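Local coordinates for protein extracellular ligand-binding receptor (Desulfohalobium retbaense DSM 5692, PDB 5ERE) that binds ketoleucine in a periplasmic-binding-protein module and cytosine in a PAS-like sensor module, and probably acts as an extracellular receptor for small solutes, at residues A130-D135 with A169-I174; Q158-Q163 with L184-E189; Q236-M241 with T290-K295; S346-A351 with L438-F443; T357-D362 with T389-A394. One frame throughout, in Å; residues are numbered along the deposited sequence.

Contact 1 (A130-D135 with A169-I174); sequences AVLAMD and AQLATI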
# COMPACT_ATOMS: atom_id res chain seq x y z
N ALA A 130 -0.72 21.32 0.19
CA ALA A 130 -1.44 21.87 -0.96
C ALA A 130 -1.46 20.86 -2.12
O ALA A 130 -0.49 20.11 -2.32
CB ALA A 130 -0.80 23.18 -1.41
N VAL A 131 -2.58 20.83 -2.85
CA VAL A 131 -2.71 20.04 -4.06
C VAL A 131 -3.02 20.95 -5.26
O VAL A 131 -3.94 21.75 -5.21
CB VAL A 131 -3.84 18.99 -3.94
CG1 VAL A 131 -3.77 17.92 -5.11
CG2 VAL A 131 -3.76 18.32 -2.61
N LEU A 132 -2.22 20.81 -6.31
CA LEU A 132 -2.55 21.32 -7.63
C LEU A 132 -2.74 20.14 -8.60
O LEU A 132 -1.77 19.40 -8.87
CB LEU A 132 -1.44 22.25 -8.12
CG LEU A 132 -1.63 22.99 -9.45
CD1 LEU A 132 -2.98 23.71 -9.54
CD2 LEU A 132 -0.50 23.99 -9.62
N ALA A 133 -3.96 19.96 -9.12
CA ALA A 133 -4.29 18.77 -9.92
C ALA A 133 -4.90 19.10 -11.28
O ALA A 133 -5.70 20.03 -11.43
CB ALA A 133 -5.24 17.87 -9.15
N MSE A 134 -4.53 18.31 -12.27
CA MSE A 134 -5.11 18.41 -13.60
C MSE A 134 -6.60 18.36 -13.50
O MSE A 134 -7.15 17.57 -12.74
CB MSE A 134 -4.58 17.25 -14.52
CG MSE A 134 -4.87 15.87 -14.01
SE MSE A 134 -4.14 14.42 -15.25
CE MSE A 134 -2.23 14.75 -15.05
N ASP A 135 -7.28 19.23 -14.26
CA ASP A 135 -8.74 19.29 -14.22
C ASP A 135 -9.42 18.19 -15.06
O ASP A 135 -9.96 18.45 -16.14
CB ASP A 135 -9.23 20.68 -14.67
CG ASP A 135 -10.74 20.85 -14.49
OD1 ASP A 135 -11.29 20.39 -13.47
OD2 ASP A 135 -11.38 21.46 -15.38
N ALA A 169 -2.60 32.10 -10.88
CA ALA A 169 -3.61 32.26 -9.84
C ALA A 169 -3.57 31.16 -8.79
O ALA A 169 -3.53 31.44 -7.59
CB ALA A 169 -4.99 32.30 -10.46
N GLN A 170 -3.62 29.91 -9.26
CA GLN A 170 -3.68 28.77 -8.37
C GLN A 170 -2.47 28.76 -7.48
O GLN A 170 -2.57 28.45 -6.31
CB GLN A 170 -3.75 27.45 -9.17
CG GLN A 170 -4.95 27.34 -10.06
CD GLN A 170 -4.71 27.92 -11.44
OE1 GLN A 170 -4.11 29.00 -11.60
NE2 GLN A 170 -5.17 27.21 -12.46
N LEU A 171 -1.32 29.10 -8.07
CA LEU A 171 -0.05 29.15 -7.35
C LEU A 171 -0.05 30.33 -6.36
O LEU A 171 0.63 30.27 -5.34
CB LEU A 171 1.12 29.28 -8.34
CG LEU A 171 1.64 28.07 -9.14
CD1 LEU A 171 2.66 28.55 -10.15
CD2 LEU A 171 2.24 26.98 -8.25
N ALA A 172 -0.83 31.38 -6.64
CA ALA A 172 -0.93 32.52 -5.72
C ALA A 172 -1.75 32.11 -4.50
O ALA A 172 -1.30 32.25 -3.36
CB ALA A 172 -1.55 33.75 -6.40
N THR A 173 -2.94 31.57 -4.76
CA THR A 173 -3.75 30.94 -3.72
C THR A 173 -2.90 30.03 -2.85
O THR A 173 -3.02 30.03 -1.63
CB THR A 173 -4.87 30.10 -4.32
OG1 THR A 173 -5.59 30.86 -5.29
CG2 THR A 173 -5.83 29.60 -3.24
N ILE A 174 -2.04 29.25 -3.50
CA ILE A 174 -1.31 28.21 -2.81
C ILE A 174 -0.21 28.76 -1.91
O ILE A 174 -0.03 28.31 -0.78
CB ILE A 174 -0.69 27.22 -3.82
CG1 ILE A 174 -1.77 26.23 -4.30
CG2 ILE A 174 0.50 26.47 -3.19
CD1 ILE A 174 -1.38 25.47 -5.57
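L132 and Q170 meet with their side chains crossing at about a right angle, and the branch that does the touching is CD1 of L132, 3.8 Å from CB of Q170. L132 CG is anti to its own backbone N (chi1 -175°), directed to helix 168-175. The other methyl, CD2, turns to L171 and lies 4.3 Å from L171 CD2, so the leucine is forked between successive helix residues. I174, one turn further on, fills in behind it: its CD1 comes to 4.1 Å from L132 CB, while its CG2 branch sits 4.0 Å from CB of A130. The amide end of Q170 takes no part in this; the chain bends at chi2, and NE2 bonds to the backbone oxygens of E159 and D166. Within the helix, T173 OG1 bonds to A169 O at 3.1 Å, an oxygen that also accepts from T173 N.

Strand and helix run nearly antiparallel, 169° between their directions, with axes 9.7 Å apart. That is the packing of a beta-alpha-beta crossover: helix 168-175 leads from strand 154-160 to strand 181-185, the two parallel neighbours of strand 129-134, and so passes over the strand between them. Across the two segments there is no hydrogen bond; what holds them is aliphatic carbon on aliphatic carbon, largely buried, so the fit depends on the shape of L132 and I174 rather than on any polar pairing.

Contact 2 (Q158-Q163 with L184-E189); sequences QEYNPQ and LISAGE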
# COMPACT_ATOMS: atom_id res chain seq x y z
N GLN A 158 -6.35 23.06 -5.72
CA GLN A 158 -6.46 23.84 -6.95
C GLN A 158 -6.38 22.93 -8.18
O GLN A 158 -5.65 21.95 -8.18
CB GLN A 158 -5.34 24.89 -7.01
CG GLN A 158 -5.43 25.98 -5.94
CD GLN A 158 -6.68 26.85 -6.10
OE1 GLN A 158 -6.76 27.68 -7.01
NE2 GLN A 158 -7.68 26.63 -5.24
N GLU A 159 -7.14 23.27 -9.22
CA GLU A 159 -7.12 22.54 -10.48
C GLU A 159 -6.48 23.36 -11.59
O GLU A 159 -6.34 24.58 -11.47
CB GLU A 159 -8.54 22.14 -10.86
CG GLU A 159 -9.19 21.16 -9.88
CD GLU A 159 -10.66 20.88 -10.18
OE1 GLU A 159 -11.27 21.63 -10.98
OE2 GLU A 159 -11.20 19.91 -9.59
N TYR A 160 -6.07 22.70 -12.67
CA TYR A 160 -5.59 23.39 -13.87
C TYR A 160 -5.83 22.59 -15.14
O TYR A 160 -5.74 21.34 -15.15
CB TYR A 160 -4.09 23.70 -13.76
CG TYR A 160 -3.23 22.45 -13.78
CD1 TYR A 160 -3.03 21.71 -12.63
CD2 TYR A 160 -2.62 22.02 -14.96
CE1 TYR A 160 -2.25 20.57 -12.64
CE2 TYR A 160 -1.85 20.87 -15.00
CZ TYR A 160 -1.67 20.14 -13.83
OH TYR A 160 -0.91 19.01 -13.83
N ASN A 161 -6.10 23.31 -16.22
CA ASN A 161 -6.14 22.75 -17.55
C ASN A 161 -4.73 22.45 -18.05
O ASN A 161 -3.93 23.37 -18.22
CB ASN A 161 -6.85 23.71 -18.49
CG ASN A 161 -7.09 23.09 -19.85
OD1 ASN A 161 -6.20 23.05 -20.70
ND2 ASN A 161 -8.29 22.57 -20.06
N PRO A 162 -4.40 21.15 -18.29
CA PRO A 162 -3.01 20.85 -18.68
C PRO A 162 -2.65 21.34 -20.09
O PRO A 162 -1.47 21.50 -20.40
CB PRO A 162 -2.94 19.32 -18.58
CG PRO A 162 -4.32 18.84 -18.76
CD PRO A 162 -5.19 19.92 -18.09
N GLN A 163 -3.63 21.55 -20.96
CA GLN A 163 -3.31 22.17 -22.24
C GLN A 163 -3.01 23.68 -22.07
O GLN A 163 -2.03 24.19 -22.61
CB GLN A 163 -4.45 21.97 -23.24
CG GLN A 163 -4.55 20.53 -23.84
CD GLN A 163 -5.21 19.54 -22.89
OE1 GLN A 163 -4.70 18.44 -22.66
NE2 GLN A 163 -6.37 19.91 -22.35
N LEU A 184 1.42 17.54 -6.69
CA LEU A 184 1.05 17.76 -8.08
C LEU A 184 0.43 16.53 -8.74
O LEU A 184 1.13 15.55 -8.98
CB LEU A 184 2.28 18.18 -8.85
CG LEU A 184 2.98 19.36 -8.17
CD1 LEU A 184 4.22 19.61 -8.94
CD2 LEU A 184 2.09 20.63 -8.12
N ILE A 185 -0.86 16.57 -9.06
CA ILE A 185 -1.44 15.47 -9.84
C ILE A 185 -1.23 15.84 -11.32
O ILE A 185 -2.08 16.42 -11.99
CB ILE A 185 -2.93 15.20 -9.50
CG1 ILE A 185 -3.14 15.10 -7.97
CG2 ILE A 185 -3.38 13.90 -10.15
CD1 ILE A 185 -2.17 14.15 -7.23
N SER A 186 -0.05 15.47 -11.79
CA SER A 186 0.53 15.94 -13.03
C SER A 186 1.36 14.84 -13.69
O SER A 186 1.99 14.01 -13.04
CB SER A 186 1.46 17.15 -12.79
OG SER A 186 0.90 18.12 -11.94
N ALA A 187 1.39 14.89 -15.01
CA ALA A 187 2.40 14.16 -15.76
C ALA A 187 3.56 15.12 -16.05
O ALA A 187 4.00 15.85 -15.15
CB ALA A 187 1.78 13.55 -17.04
N GLY A 188 4.06 15.15 -17.28
CA GLY A 188 5.30 15.88 -17.57
C GLY A 188 5.22 17.39 -17.34
O GLY A 188 6.25 18.03 -17.15
N GLU A 189 4.00 17.95 -17.38
CA GLU A 189 3.79 19.40 -17.26
C GLU A 189 4.23 19.89 -15.86
O GLU A 189 4.34 21.09 -15.61
CB GLU A 189 2.30 19.79 -17.52
CG GLU A 189 1.29 19.35 -16.45
CD GLU A 189 0.78 17.92 -16.66
OE1 GLU A 189 1.37 17.22 -17.47
OE2 GLU A 189 -0.24 17.53 -16.03
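Y160 and E189 both carry CG between backbone N and carbonyl carbon (chi1 68° and 70°), the crowded position for each. The glutamate chain is also bent at chi2, and its CG and CD both lie beside the phenol oxygen. Y160 OH donates to E189 OE2 over 2.7 Å, using the anti lone pair of that oxygen, with ring and carboxylate planes 63° apart. The same hydroxyl accepts from S186 OG at 2.8 Å, so two bonds grip it and fix where the ring points. Both partners lie at the ring's edge, near its plane.

Y160 ends strand 154-160, and S186 to E189 form the loop between strand 181-185 and helix 190-199: these are the C-terminal ends of parallel strands in one lobe of the periplasmic-binding-protein fold, the edge that in this family faces the ligand cleft. The E189 side chain is about 7 Å from the bound ketoleucine, and both it and P162 touch F14 of that pocket. I185, just ahead of the loop, centres an inverse gamma turn. E189 OE2 has further company in A187 N, a weak bond at 3.3 Å, and in P162, whose CB lies 4.1 Å away.

Contact 3 (Q236-M241 with T290-K295); sequences QDHPFM and TGALGK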
# COMPACT_ATOMS: atom_id res chain seq x y z
N GLN A 236 14.52 -2.50 -14.23
CA GLN A 236 14.95 -2.21 -15.59
C GLN A 236 15.49 -3.42 -16.33
O GLN A 236 15.96 -3.30 -17.45
CB GLN A 236 16.03 -1.13 -15.57
CG GLN A 236 15.62 0.11 -14.79
CD GLN A 236 14.31 0.68 -15.27
OE1 GLN A 236 14.01 0.66 -16.47
NE2 GLN A 236 13.51 1.21 -14.33
N ASP A 237 15.42 -4.60 -15.74
CA ASP A 237 16.13 -5.72 -16.33
C ASP A 237 15.38 -6.40 -17.45
O ASP A 237 15.93 -7.24 -18.15
CB ASP A 237 16.47 -6.74 -15.24
CG ASP A 237 17.51 -6.20 -14.27
OD1 ASP A 237 18.19 -5.20 -14.61
OD2 ASP A 237 17.66 -6.76 -13.16
N HIS A 238 14.13 -6.02 -17.67
CA HIS A 238 13.35 -6.68 -18.70
C HIS A 238 13.86 -6.28 -20.09
O HIS A 238 14.16 -5.11 -20.30
CB HIS A 238 11.87 -6.34 -18.56
CG HIS A 238 10.97 -7.21 -19.37
ND1 HIS A 238 10.73 -6.99 -20.70
CD2 HIS A 238 10.26 -8.32 -19.03
CE1 HIS A 238 9.92 -7.93 -21.17
NE2 HIS A 238 9.62 -8.74 -20.17
N PRO A 239 13.96 -7.24 -21.03
CA PRO A 239 14.43 -6.97 -22.40
C PRO A 239 13.69 -5.88 -23.18
O PRO A 239 14.25 -5.37 -24.14
CB PRO A 239 14.21 -8.31 -23.10
CG PRO A 239 14.32 -9.30 -22.03
CD PRO A 239 13.69 -8.68 -20.85
N PHE A 240 12.45 -5.57 -22.81
CA PHE A 240 11.69 -4.50 -23.44
C PHE A 240 12.35 -3.13 -23.25
O PHE A 240 12.39 -2.37 -24.18
CB PHE A 240 10.27 -4.44 -22.89
CG PHE A 240 9.50 -3.20 -23.32
CD1 PHE A 240 9.03 -3.08 -24.61
CD2 PHE A 240 9.30 -2.17 -22.44
CE1 PHE A 240 8.34 -1.93 -25.00
CE2 PHE A 240 8.60 -1.05 -22.82
CZ PHE A 240 8.12 -0.94 -24.11
N MSE A 241 12.84 -2.85 -22.04
CA MSE A 241 13.50 -1.56 -21.73
C MSE A 241 14.58 -1.25 -22.76
O MSE A 241 14.56 -0.22 -23.43
CB MSE A 241 14.19 -1.59 -20.35
CG MSE A 241 13.39 -2.11 -19.23
SE MSE A 241 11.84 -1.02 -19.02
CE MSE A 241 10.71 -2.59 -19.06
N THR A 290 3.56 -12.35 -15.54
CA THR A 290 4.86 -11.79 -15.27
C THR A 290 5.37 -11.26 -16.58
O THR A 290 5.25 -11.89 -17.61
CB THR A 290 5.79 -12.83 -14.64
OG1 THR A 290 5.28 -13.15 -13.32
CG2 THR A 290 7.19 -12.29 -14.51
N GLY A 291 5.87 -10.03 -16.55
CA GLY A 291 6.18 -9.33 -17.77
C GLY A 291 6.96 -8.08 -17.42
O GLY A 291 7.60 -8.01 -16.38
N ALA A 292 6.90 -7.09 -18.30
CA ALA A 292 7.74 -5.92 -18.15
C ALA A 292 7.36 -5.13 -16.91
O ALA A 292 8.25 -4.49 -16.28
CB ALA A 292 7.67 -5.05 -19.39
N LEU A 293 6.08 -5.19 -16.50
CA LEU A 293 5.62 -4.50 -15.28
C LEU A 293 5.93 -5.30 -14.04
O LEU A 293 5.50 -4.93 -12.96
CB LEU A 293 4.11 -4.29 -15.30
CG LEU A 293 3.46 -3.25 -16.18
CD1 LEU A 293 1.91 -3.56 -16.25
CD2 LEU A 293 3.71 -1.89 -15.53
N GLY A 294 6.56 -6.45 -14.21
CA GLY A 294 6.82 -7.32 -13.08
C GLY A 294 5.67 -8.31 -12.95
O GLY A 294 5.01 -8.62 -13.92
N LYS A 295 5.47 -8.81 -11.73
CA LYS A 295 4.39 -9.72 -11.44
C LYS A 295 3.10 -8.93 -11.25
O LYS A 295 3.00 -8.10 -10.34
CB LYS A 295 4.71 -10.53 -10.19
CG LYS A 295 3.64 -11.56 -9.86
CD LYS A 295 4.03 -12.39 -8.64
CE LYS A 295 2.86 -13.20 -8.16
NZ LYS A 295 3.07 -13.53 -6.74
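G291 O accepts from G294 N at 2.9 Å, closing the type I turn that presents A292 to the imidazole of H238. With G291 N bonded back to G294 O, the turn is the tip of the hairpin between strands 288-291 and 296-298, and it packs against the start of helix 239-248. G294 takes backbone angles (phi 92°) that only a glycine tolerates well. D261 secures the turn from helix 254-271, its two carboxylate oxygens bonding to the N atoms of A292 and L293.

H238 is the N-cap of helix 239-248. Its ND1 accepts from F240 N at 3.1 Å in a nearly straight bond, the N-H pointing at 167°, although the donor sits somewhat off the ring plane. That role implies ND1 without a hydrogen, so the imidazole is probably neutral with its proton on NE2. CG is anti to the backbone N (chi1 -167°). The ring has P239 CD over one face, towards the rim, and A292 over the opposite one. The A292 methyl makes a CH-pi contact, CB standing 3.9 Å from the ring centroid. A292 CA is closer to the rim, 3.6 Å from H238 CD2. An alanine in place of H238 would probably leave F240 N without its capping acceptor and the A292 methyl facing a gap where the ring had been.

Beyond the imidazole, selenomethionine M241 bends at chi2 and chi3, bringing CE to the edge of the F240 ring, in its plane, and 3.9 Å from A292 CB.

Contact 4 (S346-A351 with L438-F443); sequences SVAAAA and LEHPVF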
# COMPACT_ATOMS: atom_id res chain seq x y z
N SER A 346 -4.15 0.39 30.23
CA SER A 346 -5.50 -0.09 30.54
C SER A 346 -5.43 -1.19 31.59
O SER A 346 -6.26 -1.26 32.47
CB SER A 346 -6.21 -0.62 29.29
OG SER A 346 -5.61 -1.85 28.85
N VAL A 347 -4.44 -2.05 31.49
CA VAL A 347 -4.28 -3.14 32.45
C VAL A 347 -3.82 -2.61 33.80
O VAL A 347 -4.22 -3.12 34.84
CB VAL A 347 -3.27 -4.23 31.92
CG1 VAL A 347 -3.06 -5.31 32.93
CG2 VAL A 347 -3.80 -4.86 30.66
N ALA A 348 -2.96 -1.60 33.80
CA ALA A 348 -2.52 -1.00 35.05
C ALA A 348 -3.71 -0.37 35.76
O ALA A 348 -3.88 -0.54 36.97
CB ALA A 348 -1.46 0.04 34.80
N ALA A 349 -4.54 0.34 35.01
CA ALA A 349 -5.77 0.92 35.57
C ALA A 349 -6.68 -0.17 36.11
O ALA A 349 -7.29 0.00 37.17
CB ALA A 349 -6.53 1.73 34.52
N ALA A 350 -6.78 -1.30 35.41
CA ALA A 350 -7.68 -2.34 35.86
C ALA A 350 -7.18 -2.95 37.15
O ALA A 350 -7.97 -3.31 38.03
CB ALA A 350 -7.89 -3.42 34.77
N ALA A 351 -5.86 -3.02 37.32
CA ALA A 351 -5.32 -3.59 38.53
C ALA A 351 -5.63 -2.68 39.71
O ALA A 351 -5.90 -3.15 40.80
CB ALA A 351 -3.82 -3.81 38.41
N LEU A 438 -0.04 -9.82 28.62
CA LEU A 438 0.43 -8.68 29.42
C LEU A 438 -0.27 -8.71 30.76
O LEU A 438 -1.51 -8.68 30.81
CB LEU A 438 0.17 -7.36 28.68
CG LEU A 438 0.44 -6.04 29.42
CD1 LEU A 438 1.84 -5.93 29.93
CD2 LEU A 438 0.18 -4.90 28.45
N GLU A 439 0.51 -8.80 31.84
CA GLU A 439 -0.07 -8.87 33.20
C GLU A 439 0.43 -7.81 34.15
O GLU A 439 1.61 -7.45 34.15
CB GLU A 439 0.21 -10.23 33.83
CG GLU A 439 -0.27 -11.44 33.02
CD GLU A 439 -1.12 -12.45 33.81
OE1 GLU A 439 -1.52 -12.17 34.97
OE2 GLU A 439 -1.42 -13.53 33.25
N HIS A 440 -0.48 -7.30 34.97
CA HIS A 440 -0.10 -6.44 36.08
C HIS A 440 -0.50 -7.11 37.38
O HIS A 440 -1.56 -7.73 37.47
CB HIS A 440 -0.74 -5.06 35.97
CG HIS A 440 -0.08 -4.16 34.98
ND1 HIS A 440 0.52 -2.97 35.34
CD2 HIS A 440 0.09 -4.27 33.64
CE1 HIS A 440 1.01 -2.38 34.26
NE2 HIS A 440 0.77 -3.16 33.22
N PRO A 441 0.35 -6.96 38.41
CA PRO A 441 -0.02 -7.45 39.73
C PRO A 441 -1.11 -6.61 40.36
O PRO A 441 -1.25 -5.41 40.07
CB PRO A 441 1.28 -7.33 40.53
CG PRO A 441 1.99 -6.17 39.91
CD PRO A 441 1.65 -6.24 38.44
N VAL A 442 -1.86 -7.26 41.23
CA VAL A 442 -2.91 -6.62 41.99
C VAL A 442 -2.66 -6.70 43.48
O VAL A 442 -2.36 -7.76 44.01
CB VAL A 442 -4.28 -7.26 41.70
CG1 VAL A 442 -5.38 -6.56 42.52
CG2 VAL A 442 -4.59 -7.23 40.21
N PHE A 443 -2.87 -5.58 44.17
CA PHE A 443 -2.68 -5.52 45.62
C PHE A 443 -3.96 -5.03 46.30
O PHE A 443 -4.62 -4.11 45.80
CB PHE A 443 -1.50 -4.59 45.98
CG PHE A 443 -0.24 -4.90 45.23
CD1 PHE A 443 -0.02 -4.36 43.98
CD2 PHE A 443 0.72 -5.73 45.77
CE1 PHE A 443 1.14 -4.67 43.28
CE2 PHE A 443 1.86 -6.03 45.10
CZ PHE A 443 2.07 -5.49 43.85
O HOH W 1 -3.70 -3.00 42.60
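One face of the H440 imidazole lies against the backbone of helix 324-357: A348 N stands above the ring's centre, 3.9 Å from its plane, and V347 C is offset towards the rim. Here the long helix rides on strand 434-443 of the antiparallel sheet in the PAS-like sensor module, axes 7.9 Å apart and directions only 22° from parallel. On that same side of the ring two side chains meet different rim atoms. V347 CG1, anti to the backbone N (chi1 177°), comes to 3.4 Å from H440 CD2, and A348 CB to 3.5 Å from H440 CE1. H440 NE2 bonds to D344 OD1, in the same helix as V347, so the ring's rotation is fixed by a polar partner as well as by packing. A leucine in its place would probably leave D344 without that partner and the helix backbone without a flat surface to rest on.

The neighbouring residue, E439, points from the opposite side of the strand into the cytosine pocket, its OE1 bonded to S452, so this strand carries helix packing on one side and ligand contacts on the other.

Further along, the backbones are nearest at A351 and V442. A351 CB sits 3.5 Å from P441 O and 3.9 Å from V442 CG2. No direct hydrogen bond joins the segments, but one water bridges them, donating to A351 O at 2.8 Å and accepting from F443 N at 3.1 Å.

Contact 5 (T357-D362 with T389-A394); sequences TGLRGD and TIVNVA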
# COMPACT_ATOMS: atom_id res chain seq x y z
N THR A 357 -12.24 -4.69 44.84
CA THR A 357 -13.24 -5.69 44.44
C THR A 357 -12.81 -7.14 44.67
O THR A 357 -13.64 -8.03 44.85
CB THR A 357 -13.57 -5.54 42.94
OG1 THR A 357 -12.47 -6.00 42.14
CG2 THR A 357 -13.86 -4.09 42.60
N GLY A 358 -11.51 -7.38 44.64
CA GLY A 358 -11.00 -8.74 44.59
C GLY A 358 -10.99 -9.21 43.15
O GLY A 358 -11.25 -8.42 42.25
N LEU A 359 -10.70 -10.48 42.93
CA LEU A 359 -10.50 -11.03 41.59
C LEU A 359 -11.69 -11.87 41.10
O LEU A 359 -11.81 -12.11 39.90
CB LEU A 359 -9.26 -11.91 41.56
CG LEU A 359 -7.90 -11.32 41.96
CD1 LEU A 359 -6.80 -12.36 41.69
CD2 LEU A 359 -7.60 -10.02 41.22
N ARG A 360 -12.51 -12.33 42.04
CA ARG A 360 -13.71 -13.12 41.71
C ARG A 360 -14.98 -12.28 41.85
O ARG A 360 -15.00 -11.26 42.57
CB ARG A 360 -13.80 -14.35 42.62
CG ARG A 360 -12.64 -15.32 42.50
CD ARG A 360 -12.83 -16.48 43.49
NE ARG A 360 -12.72 -17.80 42.86
CZ ARG A 360 -11.74 -18.69 43.09
NH1 ARG A 360 -10.75 -18.44 43.95
NH2 ARG A 360 -11.77 -19.85 42.45
N GLY A 361 -16.04 -12.69 41.15
CA GLY A 361 -17.35 -12.09 41.32
C GLY A 361 -17.74 -10.97 40.38
O GLY A 361 -16.98 -10.55 39.51
N ASP A 362 -18.96 -10.46 40.58
CA ASP A 362 -19.59 -9.58 39.61
C ASP A 362 -18.89 -8.24 39.46
O ASP A 362 -18.82 -7.71 38.35
CB ASP A 362 -21.07 -9.35 39.99
CG ASP A 362 -21.88 -10.63 40.01
OD1 ASP A 362 -21.38 -11.66 39.50
OD2 ASP A 362 -23.02 -10.62 40.52
N THR A 389 -3.75 -19.57 39.55
CA THR A 389 -4.98 -20.15 38.99
C THR A 389 -5.89 -19.06 38.41
O THR A 389 -6.16 -18.06 39.06
CB THR A 389 -5.76 -20.95 40.04
OG1 THR A 389 -4.91 -21.93 40.65
CG2 THR A 389 -6.97 -21.67 39.38
N ILE A 390 -6.33 -19.25 37.17
CA ILE A 390 -7.29 -18.34 36.57
C ILE A 390 -8.61 -18.47 37.31
O ILE A 390 -9.15 -19.57 37.43
CB ILE A 390 -7.50 -18.63 35.08
CG1 ILE A 390 -6.17 -18.45 34.32
CG2 ILE A 390 -8.56 -17.70 34.52
CD1 ILE A 390 -6.24 -18.77 32.85
N VAL A 391 -9.12 -17.33 37.82
CA VAL A 391 -10.31 -17.31 38.66
C VAL A 391 -11.44 -16.48 38.07
O VAL A 391 -12.52 -16.46 38.61
CB VAL A 391 -9.98 -16.77 40.08
CG1 VAL A 391 -8.96 -17.67 40.77
CG2 VAL A 391 -9.50 -15.32 40.04
N ASN A 392 -11.19 -15.79 36.96
CA ASN A 392 -12.25 -15.05 36.30
C ASN A 392 -11.80 -14.70 34.87
O ASN A 392 -10.60 -14.70 34.59
CB ASN A 392 -12.63 -13.80 37.12
CG ASN A 392 -14.04 -13.28 36.80
OD1 ASN A 392 -14.74 -13.84 35.97
ND2 ASN A 392 -14.46 -12.20 37.48
N VAL A 393 -12.75 -14.47 33.97
CA VAL A 393 -12.46 -14.17 32.57
C VAL A 393 -13.59 -13.40 31.92
O VAL A 393 -14.75 -13.64 32.21
CB VAL A 393 -12.22 -15.46 31.76
CG1 VAL A 393 -13.46 -16.37 31.76
CG2 VAL A 393 -11.79 -15.13 30.31
N ALA A 394 -13.24 -12.48 31.03
CA ALA A 394 -14.15 -11.90 30.07
C ALA A 394 -13.51 -11.95 28.69
O ALA A 394 -12.32 -11.70 28.57
CB ALA A 394 -14.50 -10.46 30.45
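A classic beta bulge, V391 and N392 facing T383 on the adjacent strand 378-385, receives L359 and R360 from the loop between helices 324-357 and 362-374. V391 carries most of the apolar contact and serves two partners with its two branches. CG2 packs on L359 CB at 3.7 Å. CG1 lies over one face of the R360 guanidinium, towards its rim and nearest NH1, again at 3.7 Å. The arginine chain is extended at chi2 and bent at chi3; it crosses the valine at about a right angle. Besides meeting that face of the charged group, the valine touches the aliphatic part of the chain, R360 CG lying 3.9 Å from V391 CB.

N392 packs against the loop backbone, its CB 3.4 Å from L359 O; that oxygen is bonded to the hydroxyl of T383, which ties the loop to the strand opposite the bulge. N392 places CG anti to its backbone N (chi1 -158°). Its ND2 bonds to S365 OG in helix 362-374, and the same hydroxyl bonds G361 O, making the serine a common partner of loop and strand. N392 OD1 turns back to V393 N at 2.9 Å, with the donor above the carbonyl plane.

Glycines shape the loop: G358 leaves the first helix with positive phi, and G361 stands at the N-cap of the next, both at angles where a side chain would be jammed. T357 OG1 bonds to G358 O at 2.7 Å. The bulged strand belongs to the antiparallel sheet of the Cache-family, PAS-like sensor module, with the loop and its helices packed on it.

How the contacts relate
Along the chain, contacts 1 and 2 interleave, contact 3 follows, and contacts 4 and 5 come last, with both segments of contact 5 lying between those of contact 4. Contacts 1 and 2 have centres 9 Å apart and use neighbouring strands of one sheet; D135 N probably bonds to Y160 O where they meet. Contact 3 reaches the same mixed sheet, its centre 36 Å from that of contact 1 and 29 Å from that of contact 2. Contacts 4 and 5 belong to the sensor module, 13 Å apart by centres, touching where V442 packs on L359. Contacts 1 and 4 lie 53 Å apart by centres, consistent with separate ligand-binding modules joined by helix 324-357.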